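Local structure of uncharacterized protein (Cricetid herpesvirus 2, 4ZKQ) at residues T23-L27 against M383-T387; C52-G58 against G175-K181; V72-S76 against A164-F168; C81-R87 against K139-E145. The protein binds chemokines as a viral decoy receptor of a rodent gammaherpesvirus and so probably keeps them from host receptors. One frame throughout, in Å; residues are numbered along the deposited sequence. Where two conformers were deposited one is given.

Interaction 1 of 4, residues T23-L27 against M383-T387; sequences TQDIL and MESGT
The side-chain amide of Gln24 and the carboxylate of Glu384 meet at the tight centre of this contact. Gln24 NE2 gives one N-H to Glu384 OE1 at 2.9 Å and the other to the backbone carbonyl Ser385 O at 2.9 Å. Both acceptors lie close to the amide plane, so the two bonds fix its rotation. The bond to the carboxylate is nearly straight (168°), although Glu384 OE1 is met from above the carboxylate plane. The two side chains cross at about a right angle. Glu384 OE1 also takes a salt bridge from Lys54, and Gln24 OE1 accepts from Lys215. The carboxylate is thus probably kept charged in a buried place.

Next to the amide, Ile26 packs on the backbone. Its CG1 lies beside the backbone N (chi1 -48°) and rests 3.6 Å from Glu384 O, while CD1 comes to 4.0 Å from Glu384 CG. Gly386 CA packs closely too, 3.3 Å from Gln24 O.

The other side is looser. No direct backbone hydrogen bond joins the segments. A water accepts from Gln24 N and lies 2.6 Å from Gly386 O, to which it probably donates. Thr387, next in the chain, is exposed and its CB points away from 23-27.

The arrangement is an interface between two beta-sheets. The edge strand 23-26 of one sheet meets the end of strand 378-384 in another through side chains and a water.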
loop_
_atom_site.group_PDB
_atom_site.type_symbol
_atom_site.label_atom_id
_atom_site.label_comp_id
_atom_site.label_asym_id
_atom_site.label_seq_id
_atom_site.Cartn_x
_atom_site.Cartn_y
_atom_site.Cartn_z
ATOM N N THR A 23 -7.334 10.632 1.104
ATOM C CA THR A 23 -6.632 11.161 2.268
ATOM C C THR A 23 -6.238 10.003 3.165
ATOM O O THR A 23 -6.742 8.886 3.013
ATOM C CB THR A 23 -7.494 12.170 3.068
ATOM O OG1 THR A 23 -8.672 11.521 3.555
ATOM C CG2 THR A 23 -7.900 13.360 2.200
ATOM N N GLN A 24 -5.344 10.265 4.108
ATOM C CA GLN A 24 -4.922 9.217 5.023
ATOM C C GLN A 24 -4.824 9.703 6.461
ATOM O O GLN A 24 -4.547 10.880 6.712
ATOM C CB GLN A 24 -3.582 8.633 4.574
ATOM C CG GLN A 24 -2.417 9.624 4.576
ATOM C CD GLN A 24 -1.098 8.964 4.240
ATOM O OE1 GLN A 24 -1.013 8.162 3.314
ATOM N NE2 GLN A 24 -0.058 9.291 5.001
ATOM N N ASP A 25 -5.104 8.786 7.383
ATOM C CA ASP A 25 -4.816 8.955 8.804
ATOM C C ASP A 25 -3.705 8.005 9.197
ATOM O O ASP A 25 -3.707 6.847 8.765
ATOM C CB ASP A 25 -6.034 8.646 9.675
ATOM C CG ASP A 25 -7.160 9.646 9.499
ATOM O OD1 ASP A 25 -6.887 10.796 9.104
ATOM O OD2 ASP A 25 -8.319 9.271 9.770
ATOM N N ILE A 26 -2.777 8.471 10.027
ATOM C CA ILE A 26 -1.901 7.559 10.757
ATOM C C ILE A 26 -2.615 7.170 12.046
ATOM O O ILE A 26 -3.127 8.028 12.763
ATOM C CB ILE A 26 -0.536 8.188 11.093
ATOM C CG1 ILE A 26 0.056 8.867 9.860
ATOM C CG2 ILE A 26 0.422 7.128 11.661
ATOM C CD1 ILE A 26 0.203 7.946 8.662
ATOM N N LEU A 27 -2.655 5.878 12.337
ATOM C CA LEU A 27 -3.403 5.395 13.489
ATOM C C LEU A 27 -2.438 5.058 14.615
ATOM O O LEU A 27 -1.227 4.994 14.412
ATOM C CB LEU A 27 -4.248 4.178 13.102
ATOM C CG LEU A 27 -5.234 4.445 11.955
ATOM C CD1 LEU A 27 -5.833 3.149 11.403
ATOM C CD2 LEU A 27 -6.345 5.392 12.374
ATOM N N MET A 383 8.784 8.784 6.147
ATOM C CA MET A 383 8.150 9.238 7.372
ATOM C C MET A 383 6.958 10.088 6.961
ATOM O O MET A 383 7.085 10.971 6.115
ATOM C CB MET A 383 9.134 10.025 8.237
ATOM C CG MET A 383 10.348 9.211 8.679
ATOM S SD MET A 383 11.467 10.101 9.781
ATOM C CE MET A 383 10.445 10.292 11.241
ATOM N N GLU A 384 5.793 9.802 7.532
ATOM C CA GLU A 384 4.564 10.446 7.091
ATOM C C GLU A 384 3.583 10.683 8.228
ATOM O O GLU A 384 3.455 9.870 9.146
ATOM C CB GLU A 384 3.879 9.604 6.009
ATOM C CG GLU A 384 3.574 8.182 6.446
ATOM C CD GLU A 384 3.117 7.291 5.306
ATOM O OE1 GLU A 384 2.331 7.759 4.462
ATOM O OE2 GLU A 384 3.537 6.114 5.262
ATOM N N SER A 385 2.899 11.815 8.138
ATOM C CA SER A 385 1.727 12.100 8.939
ATOM C C SER A 385 0.515 11.920 8.048
ATOM O O SER A 385 0.613 11.327 6.979
ATOM C CB SER A 385 1.783 13.520 9.492
ATOM O OG SER A 385 1.812 14.450 8.428
ATOM N N GLY A 386 -0.620 12.450 8.479
ATOM C CA GLY A 386 -1.819 12.428 7.662
ATOM C C GLY A 386 -1.758 13.371 6.478
ATOM O O GLY A 386 -2.444 13.156 5.478
ATOM N N THR A 387 -0.928 14.410 6.579
ATOM C CA THR A 387 -0.921 15.495 5.600
ATOM C C THR A 387 0.436 15.738 4.925
ATOM O O THR A 387 0.509 16.481 3.944
ATOM C CB THR A 387 -1.359 16.810 6.259
ATOM O OG1 THR A 387 -0.495 17.094 7.364
ATOM C CG2 THR A 387 -2.793 16.706 6.752
HETATM O O HOH W 1 -3.722 12.607 3.339
#

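Interaction 2 of 4, residues C52-G58 against G175-K181; sequences CDKITYG and GVCSLWK
The indole of Trp180 and the ring of Tyr57 are the flat groups here. They lie on opposite faces of the strand pair, Trp180 with Thr56 and Tyr57 with Leu179. Trp180 CE3 comes to 3.7 Å from Gly58 C, an oblique approach. In the conformer of Ser178 given, Trp180 NE1 donates to Ser178 OG in a bent bond, tilted out of the indole plane. Leu73 and Pro74 of strand 68-74 also touch this indole. In one of two conformers of Lys181, its NZ meets the Tyr57 ring obliquely, 4.1 Å from Tyr57 CD1. Tyr57 OH is hydrogen-bonded to Asp25 OD2.

Between these groups, strands 54-58 and 175-181 pair in parallel. The bonds pass back and forth. Thr56 N donates to Cys177 O. Leu179 N donates to Thr56 O at 2.8 Å, nearly in line with the carbonyl. Lys54, Thr56, Val176, Ser178 and Trp180 face one side of the sheet. Ile55, Tyr57, Cys177 and Leu179 face the other, where Ile55 CD1 packs 4.0 Å from Leu179 CB.

At the start, Asp53 and Gly175 grip each other. Gly175 N gives a nearly straight bond (175°) to the anti lone pair of Asp53 OD2 at 2.8 Å, and Gly175 O accepts from Asp53 N and Lys54 N. Beside this, Cys52 SG and Cys177 SG are bonded at 2.0 Å, with a CB-SG-SG-CB torsion of -93°.

The disulfide and the Asp53-Gly175 bonds thus hold the start of the strand pair in register, just after helix 44-51. The buried Asp53 carboxylate, balanced by a salt bridge from OD1 to Arg29, probably stays charged.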
loop_
_atom_site.group_PDB
_atom_site.type_symbol
_atom_site.label_atom_id
_atom_site.label_comp_id
_atom_site.label_asym_id
_atom_site.label_seq_id
_atom_site.Cartn_x
_atom_site.Cartn_y
_atom_site.Cartn_z
ATOM N N CYS A 52 -4.528 -2.028 12.022
ATOM C CA CYS A 52 -4.050 -1.014 11.080
ATOM C C CYS A 52 -3.175 0.043 11.744
ATOM O O CYS A 52 -3.495 0.524 12.825
ATOM C CB CYS A 52 -5.242 -0.334 10.400
ATOM S SG CYS A 52 -6.177 -1.414 9.268
ATOM N N ASP A 53 -2.086 0.415 11.072
ATOM C CA ASP A 53 -1.195 1.473 11.548
ATOM C C ASP A 53 -1.412 2.746 10.745
ATOM O O ASP A 53 -1.032 3.836 11.165
ATOM C CB ASP A 53 0.264 1.009 11.465
ATOM C CG ASP A 53 0.528 -0.207 12.330
ATOM O OD1 ASP A 53 0.419 -0.068 13.566
ATOM O OD2 ASP A 53 0.812 -1.302 11.786
ATOM N N LYS A 54 -2.072 2.596 9.603
ATOM C CA LYS A 54 -2.345 3.706 8.719
ATOM C C LYS A 54 -3.561 3.344 7.879
ATOM O O LYS A 54 -3.765 2.170 7.571
ATOM C CB LYS A 54 -1.115 3.987 7.851
ATOM C CG LYS A 54 -1.383 4.679 6.536
ATOM C CD LYS A 54 -0.075 4.968 5.805
ATOM C CE LYS A 54 -0.313 5.199 4.335
ATOM N NZ LYS A 54 0.878 5.761 3.656
ATOM N N ILE A 55 -4.369 4.335 7.513
ATOM C CA ILE A 55 -5.520 4.066 6.666
ATOM C C ILE A 55 -5.746 5.173 5.633
ATOM O O ILE A 55 -5.638 6.359 5.930
ATOM C CB ILE A 55 -6.787 3.857 7.511
ATOM C CG1 ILE A 55 -7.935 3.351 6.628
ATOM C CG2 ILE A 55 -7.164 5.129 8.264
ATOM C CD1 ILE A 55 -9.075 2.761 7.421
ATOM N N THR A 56 -6.031 4.744 4.409
ATOM C CA THR A 56 -6.324 5.637 3.299
ATOM C C THR A 56 -7.801 5.498 2.978
ATOM O O THR A 56 -8.315 4.385 2.926
ATOM C CB THR A 56 -5.475 5.300 2.061
ATOM O OG1 THR A 56 -4.100 5.626 2.318
ATOM C CG2 THR A 56 -5.947 6.074 0.813
ATOM N N TYR A 57 -8.484 6.626 2.805
ATOM C CA TYR A 57 -9.904 6.631 2.478
ATOM C C TYR A 57 -10.106 6.923 0.991
ATOM O O TYR A 57 -9.408 7.760 0.417
ATOM C CB TYR A 57 -10.649 7.677 3.311
ATOM C CG TYR A 57 -10.410 7.583 4.791
ATOM C CD1 TYR A 57 -11.150 6.709 5.579
ATOM C CD2 TYR A 57 -9.451 8.375 5.412
ATOM C CE1 TYR A 57 -10.936 6.622 6.943
ATOM C CE2 TYR A 57 -9.230 8.291 6.772
ATOM C CZ TYR A 57 -9.975 7.416 7.532
ATOM O OH TYR A 57 -9.765 7.335 8.892
ATOM N N GLY A 58 -11.050 6.233 0.367
ATOM C CA GLY A 58 -11.349 6.480 -1.035
ATOM C C GLY A 58 -12.713 5.976 -1.462
ATOM O O GLY A 58 -13.452 5.405 -0.666
ATOM N N GLY A 175 0.668 -2.479 9.296
ATOM C CA GLY A 175 -0.652 -2.668 8.733
ATOM C C GLY A 175 -1.076 -1.445 7.949
ATOM O O GLY A 175 -1.496 -0.436 8.524
ATOM N N VAL A 176 -0.953 -1.530 6.631
ATOM C CA VAL A 176 -1.289 -0.420 5.756
ATOM C C VAL A 176 -2.640 -0.685 5.118
ATOM O O VAL A 176 -2.785 -1.569 4.278
ATOM C CB VAL A 176 -0.217 -0.217 4.687
ATOM C CG1 VAL A 176 -0.584 0.930 3.779
ATOM C CG2 VAL A 176 1.110 0.060 5.359
ATOM N N CYS A 177 -3.631 0.096 5.527
ATOM C CA CYS A 177 -5.007 -0.215 5.192
ATOM C C CYS A 177 -5.649 0.798 4.267
ATOM O O CYS A 177 -5.212 1.945 4.168
ATOM C CB CYS A 177 -5.821 -0.342 6.470
ATOM S SG CYS A 177 -5.151 -1.636 7.531
ATOM N N SER A 178 -6.690 0.363 3.574
ATOM C CA SER A 178 -7.455 1.268 2.740
ATOM C C SER A 178 -8.925 0.920 2.850
ATOM O O SER A 178 -9.295 -0.251 2.886
ATOM C CB SER A 178 -6.981 1.204 1.289
ATOM O OG SER A 178 -7.092 -0.102 0.775
ATOM N N LEU A 179 -9.754 1.953 2.923
ATOM C CA LEU A 179 -11.191 1.779 3.067
ATOM C C LEU A 179 -11.895 2.470 1.914
ATOM O O LEU A 179 -11.862 3.694 1.800
ATOM C CB LEU A 179 -11.674 2.316 4.415
ATOM C CG LEU A 179 -13.135 2.022 4.772
ATOM C CD1 LEU A 179 -13.383 0.526 4.793
ATOM C CD2 LEU A 179 -13.454 2.637 6.127
ATOM N N TRP A 180 -12.510 1.657 1.058
ATOM C CA TRP A 180 -13.160 2.117 -0.163
ATOM C C TRP A 180 -14.660 2.032 0.042
ATOM O O TRP A 180 -15.208 0.941 0.126
ATOM C CB TRP A 180 -12.731 1.270 -1.366
ATOM C CG TRP A 180 -11.264 1.158 -1.453
ATOM C CD1 TRP A 180 -10.484 0.183 -0.906
ATOM C CD2 TRP A 180 -10.376 2.075 -2.088
ATOM N NE1 TRP A 180 -9.161 0.432 -1.167
ATOM C CE2 TRP A 180 -9.067 1.592 -1.897
ATOM C CE3 TRP A 180 -10.559 3.262 -2.811
ATOM C CZ2 TRP A 180 -7.949 2.245 -2.391
ATOM C CZ3 TRP A 180 -9.448 3.909 -3.308
ATOM C CH2 TRP A 180 -8.159 3.402 -3.093
ATOM N N LYS A 181 -15.309 3.190 0.150
ATOM C CA LYS A 181 -16.745 3.248 0.404
ATOM C C LYS A 181 -17.515 3.697 -0.825
ATOM O O LYS A 181 -17.080 4.584 -1.563
ATOM C CB LYS A 181 -17.059 4.198 1.562
ATOM C CG LYS A 181 -16.445 3.807 2.882
ATOM C CD LYS A 181 -17.028 4.645 4.010
ATOM C CE LYS A 181 -16.098 4.691 5.204
ATOM N NZ LYS A 181 -15.086 5.785 5.102
HETATM O O HOH W 2 -2.978 3.460 3.425
#

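Interaction 3 of 4, residues V72-S76 against A164-F168; sequences VLPLS and ALIHF
Leu73, Leu75, Ile166 and Phe168 carry this contact, which is almost wholly apolar. No hydrogen bond crosses it.

The aliphatic contacts come first. Ile166 CD1 reaches across to Leu73 and lies 3.7 Å from Leu73 CB. CG1 of Ile166 sits beside the backbone N (chi1 -66°), with CD1 extended beyond it, and this carries the methyl across to strand 72-74. The two side chains cross obliquely. The other branch, Ile166 CG2, meets the next leucine at 4.2 Å from Leu75 CD2. At the far end, Leu73 CD1 touches the Ala164 methyl, CB, at 4.3 Å.

The aromatic contact follows. CG of Phe168 is anti to the backbone N (chi1 -172°), and the ring comes alongside Leu75. Phe168 CD1 is 3.9 Å from Leu75 CB.

Carbonyl oxygens make a third group. Pro74 O approaches Ile166 CD1 at 3.7 Å. Leu75 O comes to 3.4 Å from Phe168 CB and lies oblique to the ring. These are packing contacts of backbone oxygens with carbon.

Other strands complete the buried layer. Leu90 touches Ala164 and Ile166, and Ala88 touches Leu75 and Phe168, both from strand 85-94. Leu150 and Ala148 of strand 147-152 pack on Leu73 and Leu75 respectively.

The strand axes are 9.3 Å apart at their closest and inclined by 33°. Strand 68-74 belongs to a four-stranded antiparallel sheet and strand 161-169 to a larger mixed one. Their facing side chains form part of the hydrophobic core between two sheets packed as a beta-sandwich.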
loop_
_atom_site.group_PDB
_atom_site.type_symbol
_atom_site.label_atom_id
_atom_site.label_comp_id
_atom_site.label_asym_id
_atom_site.label_seq_id
_atom_site.Cartn_x
_atom_site.Cartn_y
_atom_site.Cartn_z
ATOM N N VAL A 72 -11.385 -2.389 -9.353
ATOM C CA VAL A 72 -9.970 -2.723 -9.347
ATOM C C VAL A 72 -9.296 -1.898 -8.266
ATOM O O VAL A 72 -9.171 -0.682 -8.390
ATOM C CB VAL A 72 -9.316 -2.453 -10.714
ATOM C CG1 VAL A 72 -7.827 -2.770 -10.674
ATOM C CG2 VAL A 72 -10.010 -3.277 -11.801
ATOM N N LEU A 73 -8.871 -2.575 -7.204
ATOM C CA LEU A 73 -8.316 -1.906 -6.030
ATOM C C LEU A 73 -6.833 -2.229 -5.849
ATOM O O LEU A 73 -6.421 -3.379 -5.990
ATOM C CB LEU A 73 -9.101 -2.319 -4.787
ATOM C CG LEU A 73 -10.599 -2.054 -4.837
ATOM C CD1 LEU A 73 -11.278 -2.668 -3.641
ATOM C CD2 LEU A 73 -10.888 -0.564 -4.898
ATOM N N PRO A 74 -6.015 -1.212 -5.544
ATOM C CA PRO A 74 -4.613 -1.500 -5.253
ATOM C C PRO A 74 -4.468 -2.113 -3.868
ATOM O O PRO A 74 -5.173 -1.678 -2.957
ATOM C CB PRO A 74 -3.962 -0.122 -5.312
ATOM C CG PRO A 74 -5.039 0.795 -4.838
ATOM C CD PRO A 74 -6.323 0.220 -5.382
ATOM N N LEU A 75 -3.580 -3.087 -3.696
ATOM C CA LEU A 75 -3.379 -3.653 -2.368
ATOM C C LEU A 75 -2.697 -2.619 -1.473
ATOM O O LEU A 75 -2.903 -2.619 -0.264
ATOM C CB LEU A 75 -2.586 -4.961 -2.433
ATOM C CG LEU A 75 -3.304 -6.135 -3.118
ATOM C CD1 LEU A 75 -2.593 -7.443 -2.814
ATOM C CD2 LEU A 75 -4.773 -6.264 -2.731
ATOM N N SER A 76 -1.921 -1.717 -2.077
ATOM C CA SER A 76 -1.430 -0.530 -1.376
ATOM C C SER A 76 -1.507 0.693 -2.301
ATOM O O SER A 76 -0.987 0.641 -3.410
ATOM C CB SER A 76 0.012 -0.754 -0.905
ATOM O OG SER A 76 0.530 0.402 -0.267
ATOM N N ALA A 164 -15.307 -1.707 1.009
ATOM C CA ALA A 164 -14.290 -2.740 1.034
ATOM C C ALA A 164 -13.036 -2.248 1.746
ATOM O O ALA A 164 -12.462 -1.211 1.403
ATOM C CB ALA A 164 -13.961 -3.192 -0.373
ATOM N N LEU A 165 -12.643 -3.012 2.752
ATOM C CA LEU A 165 -11.384 -2.828 3.451
ATOM C C LEU A 165 -10.314 -3.701 2.834
ATOM O O LEU A 165 -10.549 -4.883 2.587
ATOM C CB LEU A 165 -11.545 -3.184 4.934
ATOM C CG LEU A 165 -10.262 -3.295 5.763
ATOM C CD1 LEU A 165 -9.610 -1.931 5.944
ATOM C CD2 LEU A 165 -10.545 -3.956 7.106
ATOM N N ILE A 166 -9.143 -3.121 2.593
ATOM C CA ILE A 166 -7.955 -3.907 2.319
ATOM C C ILE A 166 -6.945 -3.641 3.423
ATOM O O ILE A 166 -6.571 -2.501 3.691
ATOM C CB ILE A 166 -7.351 -3.593 0.948
ATOM C CG1 ILE A 166 -8.331 -4.025 -0.152
ATOM C CG2 ILE A 166 -6.008 -4.307 0.778
ATOM C CD1 ILE A 166 -7.957 -3.574 -1.523
ATOM N N HIS A 167 -6.545 -4.718 4.082
ATOM C CA HIS A 167 -5.475 -4.684 5.053
ATOM C C HIS A 167 -4.267 -5.290 4.375
ATOM O O HIS A 167 -4.315 -6.449 3.977
ATOM C CB HIS A 167 -5.843 -5.470 6.317
ATOM C CG HIS A 167 -4.780 -5.453 7.358
ATOM N ND1 HIS A 167 -3.623 -6.211 7.255
ATOM C CD2 HIS A 167 -4.664 -4.758 8.511
ATOM C CE1 HIS A 167 -2.860 -5.983 8.305
ATOM N NE2 HIS A 167 -3.468 -5.105 9.086
ATOM N N PHE A 168 -3.213 -4.501 4.198
ATOM C CA PHE A 168 -1.957 -4.994 3.633
ATOM C C PHE A 168 -0.885 -5.051 4.713
ATOM O O PHE A 168 -0.444 -4.016 5.228
ATOM C CB PHE A 168 -1.504 -4.100 2.476
ATOM C CG PHE A 168 -0.324 -4.640 1.706
ATOM C CD1 PHE A 168 -0.492 -5.631 0.753
ATOM C CD2 PHE A 168 0.944 -4.139 1.917
ATOM C CE1 PHE A 168 0.595 -6.125 0.039
ATOM C CE2 PHE A 168 2.031 -4.627 1.208
ATOM C CZ PHE A 168 1.856 -5.620 0.272
#

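Interaction 4 of 4, residues C81-R87 against K139-E145; sequences CPACLGR and KFLGTEE
Glu144 reaches Cys81 because its CG lies beside the backbone N (chi1 -77°) and the chain beyond is extended (chi2 -168°), which lays the carboxylate against the Cys81 backbone. Arg87 likewise runs out straight from CG to NE, then turns at chi4 -83° so that its guanidinium stands by Leu141. The motif is an antiparallel pairing of strands 85-94 and 132-143, entered through a type I beta turn from Cys81 to Cys84. A disulfide closes this turn, and Cys84 N bonds to Cys81 O.

Gly86 and Gly142 form the hydrogen-bonded pair of the ladder. Gly86 N gives to Gly142 O at 2.8 Å, and Gly142 N returns a bond to Gly86 O at 3.1 Å. Arg87 and Leu141 are a non-hydrogen-bonded pair. Leu141 CD1 lies over one face of the Arg87 guanidinium, offset toward its rim, and also touches Gly86 O at 3.4 Å. Nearby, Arg87 CD passes Lys139 CE at 4.1 Å. A water at the guanidinium edge accepts from Arg87 NH1 and donates to Phe140 O.

The turn meets residues 143-145 of the partner. Pro82 O lies 3.3 Å from Thr143 CB, and Pro82 CB packs on the carboxylate of Glu145. A second water donates to Pro82 O and Glu145 OE1 and accepts from Thr143 OG1.

The carboxylate of Glu144 belongs to a buried residue. Its OE1 accepts from Thr80 N. Cys81 N donates to Glu144 OE2 at 2.7 Å, from above the carboxylate plane.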
loop_
_atom_site.group_PDB
_atom_site.type_symbol
_atom_site.label_atom_id
_atom_site.label_comp_id
_atom_site.label_asym_id
_atom_site.label_seq_id
_atom_site.Cartn_x
_atom_site.Cartn_y
_atom_site.Cartn_z
ATOM N N CYS A 81 7.687 0.158 -0.773
ATOM C CA CYS A 81 8.592 -0.858 -1.299
ATOM C C CYS A 81 7.900 -1.670 -2.399
ATOM O O CYS A 81 7.274 -2.686 -2.116
ATOM C CB CYS A 81 9.059 -1.797 -0.189
ATOM S SG CYS A 81 10.248 -3.030 -0.778
ATOM N N PRO A 82 8.018 -1.224 -3.656
ATOM C CA PRO A 82 7.289 -1.852 -4.766
ATOM C C PRO A 82 7.484 -3.363 -4.895
ATOM O O PRO A 82 6.519 -4.054 -5.232
ATOM C CB PRO A 82 7.849 -1.130 -5.993
ATOM C CG PRO A 82 8.214 0.230 -5.478
ATOM C CD PRO A 82 8.723 -0.000 -4.082
ATOM N N ALA A 83 8.680 -3.869 -4.610
ATOM C CA ALA A 83 8.989 -5.279 -4.844
ATOM C C ALA A 83 8.778 -6.156 -3.609
ATOM O O ALA A 83 8.747 -7.380 -3.724
ATOM C CB ALA A 83 10.422 -5.420 -5.337
ATOM N N CYS A 84 8.629 -5.535 -2.440
ATOM C CA CYS A 84 8.433 -6.275 -1.186
ATOM C C CYS A 84 7.145 -7.095 -1.212
ATOM O O CYS A 84 6.100 -6.604 -1.629
ATOM C CB CYS A 84 8.400 -5.324 0.006
ATOM S SG CYS A 84 10.006 -4.604 0.487
ATOM N N LEU A 85 7.222 -8.343 -0.764
ATOM C CA LEU A 85 6.029 -9.171 -0.628
ATOM C C LEU A 85 5.279 -8.838 0.653
ATOM O O LEU A 85 5.881 -8.517 1.673
ATOM C CB LEU A 85 6.393 -10.653 -0.628
ATOM C CG LEU A 85 6.802 -11.242 -1.976
ATOM C CD1 LEU A 85 7.237 -12.682 -1.784
ATOM C CD2 LEU A 85 5.660 -11.154 -2.973
ATOM N N GLY A 86 3.957 -8.934 0.587
ATOM C CA GLY A 86 3.114 -8.727 1.745
ATOM C C GLY A 86 1.890 -9.608 1.654
ATOM O O GLY A 86 1.640 -10.218 0.618
ATOM N N ARG A 87 1.133 -9.683 2.744
ATOM C CA ARG A 87 -0.121 -10.423 2.763
ATOM C C ARG A 87 -1.276 -9.451 2.909
ATOM O O ARG A 87 -1.270 -8.600 3.797
ATOM C CB ARG A 87 -0.127 -11.446 3.902
ATOM C CG ARG A 87 1.025 -12.442 3.793
ATOM C CD ARG A 87 0.962 -13.554 4.827
ATOM N NE ARG A 87 2.113 -14.448 4.699
ATOM C CZ ARG A 87 2.192 -15.453 3.833
ATOM N NH1 ARG A 87 1.182 -15.713 3.010
ATOM N NH2 ARG A 87 3.287 -16.204 3.787
ATOM N N LYS A 139 -7.895 -13.721 1.141
ATOM C CA LYS A 139 -6.508 -13.448 1.483
ATOM C C LYS A 139 -5.623 -13.580 0.253
ATOM O O LYS A 139 -5.788 -14.508 -0.539
ATOM C CB LYS A 139 -6.052 -14.404 2.588
ATOM C CG LYS A 139 -4.637 -14.179 3.056
ATOM C CD LYS A 139 -4.368 -14.997 4.309
ATOM C CE LYS A 139 -2.893 -15.027 4.654
ATOM N NZ LYS A 139 -2.603 -16.054 5.685
ATOM N N PHE A 140 -4.692 -12.642 0.097
ATOM C CA PHE A 140 -3.805 -12.604 -1.065
ATOM C C PHE A 140 -2.361 -12.510 -0.616
ATOM O O PHE A 140 -2.075 -12.068 0.492
ATOM C CB PHE A 140 -4.124 -11.412 -1.975
ATOM C CG PHE A 140 -5.563 -11.325 -2.379
ATOM C CD1 PHE A 140 -6.134 -12.325 -3.144
ATOM C CD2 PHE A 140 -6.343 -10.239 -2.007
ATOM C CE1 PHE A 140 -7.459 -12.259 -3.521
ATOM C CE2 PHE A 140 -7.675 -10.167 -2.386
ATOM C CZ PHE A 140 -8.231 -11.178 -3.148
ATOM N N LEU A 141 -1.456 -12.900 -1.503
ATOM C CA LEU A 141 -0.030 -12.763 -1.271
ATOM C C LEU A 141 0.576 -12.161 -2.519
ATOM O O LEU A 141 0.455 -12.725 -3.597
ATOM C CB LEU A 141 0.602 -14.115 -0.961
ATOM C CG LEU A 141 2.127 -14.195 -0.931
ATOM C CD1 LEU A 141 2.702 -13.379 0.203
ATOM C CD2 LEU A 141 2.539 -15.650 -0.797
ATOM N N GLY A 142 1.221 -11.014 -2.381
ATOM C CA GLY A 142 1.779 -10.351 -3.542
ATOM C C GLY A 142 2.594 -9.146 -3.153
ATOM O O GLY A 142 2.774 -8.865 -1.969
ATOM N N THR A 143 3.083 -8.427 -4.153
ATOM C CA THR A 143 3.863 -7.229 -3.900
ATOM C C THR A 143 2.932 -6.061 -3.669
ATOM O O THR A 143 1.718 -6.185 -3.843
ATOM C CB THR A 143 4.800 -6.893 -5.067
ATOM O OG1 THR A 143 4.019 -6.459 -6.189
ATOM C CG2 THR A 143 5.635 -8.092 -5.450
ATOM N N GLU A 144 3.508 -4.922 -3.289
ATOM C CA GLU A 144 2.752 -3.685 -3.094
ATOM C C GLU A 144 1.919 -3.252 -4.279
ATOM O O GLU A 144 0.891 -2.595 -4.109
ATOM C CB GLU A 144 3.687 -2.526 -2.782
ATOM C CG GLU A 144 4.228 -2.487 -1.388
ATOM C CD GLU A 144 4.898 -1.165 -1.106
ATOM O OE1 GLU A 144 4.984 -0.320 -2.029
ATOM O OE2 GLU A 144 5.347 -0.975 0.038
ATOM N N GLU A 145 2.394 -3.577 -5.477
ATOM C CA GLU A 145 1.771 -3.117 -6.712
ATOM C C GLU A 145 0.592 -3.987 -7.139
ATOM O O GLU A 145 -0.088 -3.687 -8.123
ATOM C CB GLU A 145 2.819 -3.081 -7.827
ATOM C CG GLU A 145 4.163 -2.525 -7.376
ATOM C CD GLU A 145 5.033 -2.091 -8.536
ATOM O OE1 GLU A 145 5.948 -2.853 -8.911
ATOM O OE2 GLU A 145 4.796 -0.988 -9.072
HETATM O O HOH W 3 5.967 -5.519 -7.759
HETATM O O HOH W 4 -1.054 -14.261 2.074
#

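Overall arrangement
All four contacts reach one seven-stranded mixed sheet. Across it, strand 23-26 of interaction 1 adjoins 54-59, which pairs with 175-181 in interaction 2. Next come 161-169 of interaction 3, then 85-94 and 132-143 of interaction 4. Along the chain, each contact brackets the next: interaction 1 spans interaction 2, which spans 3, which spans 4. Centres of interactions 2 and 3 are about 8 Å apart, those of 3 and 4 about 11 Å, and those of 1 and 4 about 21 Å. Interaction 3 adds a second, facing sheet, and interaction 1 joins a sheet from the later part of the chain, linking the N-terminal sandwich to the C-terminal half.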